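Local coordinates for protein alanine racemase (Oenococcus oeni PSU-1, PDB 3HUR) that belongs to the alanine racemase family, joining an N-terminal TIM-barrel domain to a C-terminal domain rich in beta strands, at residues Ile84-Leu87 with Gly88-Asp91. Residues are numbered along the deposited sequence; the frame is centred on the assembly and turned at random.
Sequences IWVL and GAWD
Val86 and Ala89 face each other across a tight turn at the C-terminal end of strand 84-86, a strand of the parallel TIM-barrel sheet, where the chain enters the loop leading to helix 95-100. Leu87 and Gly88 form the corners, with backbone angles roughly like those of a type I turn. The turn is open, with Val86 O 4.3 Å from Ala89 N; a water sits in its mouth and donates to Val86 O and Ala89 O, but its 2.4 Å separation from Ala89 O is too short to trust, so that leg is doubtful. Val86 CG1 meets Ala89 CB at 3.8 Å. Val86 CG1 stands anti to the backbone N (chi1 178°), which carries this methyl to Ala89, while the Val86 side chain also packs on Val66 and Ala72. Leu87 turns back from the loop, laying CD2 3.7 Å above the Trp85 ring, offset toward its rim; that indole also touches Ile65 and Val104 on the neighbouring strands, meets Tyr163 edge-to-face and has NE1 in a weak hydrogen bond with Thr106 OG1. Beyond the turn, Trp90 has CG wedged between its own N and carbonyl carbon (chi1 53°), folding the indole back over the loop backbone. Gly88 O lies 4.0 Å above one face of that ring, toward the rim. Trp112 NE1 donates a hydrogen bond to Trp90 O and its ring meets that of Trp90 nearly at right angles, while Leu3 of the second subunit packs on Trp90. Leu87 O lies at the edge of the Trp90 ring, near its plane, 4.1 Å from CZ3.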
loop_
_atom_site.group_PDB
_atom_site.type_symbol
_atom_site.label_atom_id
_atom_site.label_comp_id
_atom_site.label_asym_id
_atom_site.label_seq_id
_atom_site.Cartn_x
_atom_site.Cartn_y
_atom_site.Cartn_z
ATOM N N ILE A 84 -12.651 17.859 33.619
ATOM C CA ILE A 84 -12.122 16.920 32.664
ATOM C C ILE A 84 -12.012 15.592 33.317
ATOM O O ILE A 84 -11.623 15.485 34.472
ATOM C CB ILE A 84 -10.696 17.313 32.191
ATOM C CG1 ILE A 84 -10.758 18.556 31.306
ATOM C CG2 ILE A 84 -10.074 16.173 31.410
ATOM C CD1 ILE A 84 -9.617 19.485 31.466
ATOM N N TRP A 85 -12.310 14.569 32.543
ATOM C CA TRP A 85 -12.418 13.230 33.065
ATOM C C TRP A 85 -11.562 12.384 32.165
ATOM O O TRP A 85 -11.779 12.328 30.968
ATOM C CB TRP A 85 -13.903 12.844 33.000
ATOM C CG TRP A 85 -14.293 11.439 33.284
ATOM C CD1 TRP A 85 -13.498 10.398 33.693
ATOM C CD2 TRP A 85 -15.628 10.927 33.227
ATOM N NE1 TRP A 85 -14.267 9.263 33.843
ATOM C CE2 TRP A 85 -15.578 9.582 33.573
ATOM C CE3 TRP A 85 -16.858 11.488 32.877
ATOM C CZ2 TRP A 85 -16.703 8.784 33.589
ATOM C CZ3 TRP A 85 -17.972 10.694 32.891
ATOM C CH2 TRP A 85 -17.889 9.357 33.250
ATOM N N VAL A 86 -10.568 11.748 32.750
ATOM C CA VAL A 86 -9.650 10.903 32.033
ATOM C C VAL A 86 -10.069 9.452 32.206
ATOM O O VAL A 86 -10.349 9.019 33.308
ATOM C CB VAL A 86 -8.221 11.162 32.544
ATOM C CG1 VAL A 86 -7.185 10.239 31.822
ATOM C CG2 VAL A 86 -7.906 12.624 32.331
ATOM N N LEU A 87 -10.084 8.680 31.121
ATOM C CA LEU A 87 -10.889 7.465 31.109
ATOM C C LEU A 87 -10.286 6.202 31.704
ATOM O O LEU A 87 -11.070 5.348 32.254
ATOM C CB LEU A 87 -11.448 7.163 29.720
ATOM C CG LEU A 87 -12.738 7.918 29.417
ATOM C CD1 LEU A 87 -13.283 7.488 28.062
ATOM C CD2 LEU A 87 -13.775 7.669 30.500
ATOM N N GLY A 88 -8.969 6.041 31.617
ATOM C CA GLY A 88 -8.372 4.771 32.035
ATOM C C GLY A 88 -7.232 4.982 32.991
ATOM O O GLY A 88 -6.299 4.179 33.048
ATOM N N ALA A 89 -7.291 6.060 33.752
ATOM C CA ALA A 89 -6.220 6.383 34.644
ATOM C C ALA A 89 -6.762 6.439 36.094
ATOM O O ALA A 89 -7.789 7.053 36.361
ATOM C CB ALA A 89 -5.582 7.703 34.228
ATOM N N TRP A 90 -6.075 5.758 37.004
ATOM C CA TRP A 90 -6.470 5.717 38.385
ATOM C C TRP A 90 -5.348 5.278 39.302
ATOM O O TRP A 90 -5.613 4.722 40.354
ATOM C CB TRP A 90 -7.711 4.810 38.554
ATOM C CG TRP A 90 -7.544 3.477 37.985
ATOM C CD1 TRP A 90 -6.719 2.503 38.444
ATOM C CD2 TRP A 90 -8.208 2.940 36.842
ATOM N NE1 TRP A 90 -6.814 1.388 37.637
ATOM C CE2 TRP A 90 -7.729 1.635 36.652
ATOM C CE3 TRP A 90 -9.146 3.442 35.950
ATOM C CZ2 TRP A 90 -8.162 0.818 35.613
ATOM C CZ3 TRP A 90 -9.576 2.640 34.902
ATOM C CH2 TRP A 90 -9.079 1.341 34.739
ATOM N N ASP A 91 -4.096 5.542 38.927
ATOM C CA ASP A 91 -2.944 5.206 39.777
ATOM C C ASP A 91 -2.989 6.024 41.031
ATOM O O ASP A 91 -3.114 7.234 40.976
ATOM C CB ASP A 91 -1.612 5.537 39.097
ATOM C CG ASP A 91 -1.148 4.466 38.141
ATOM O OD1 ASP A 91 -1.529 3.279 38.320
ATOM O OD2 ASP A 91 -0.383 4.828 37.206
HETATM O O HOH W 1 -9.814 7.171 35.054
#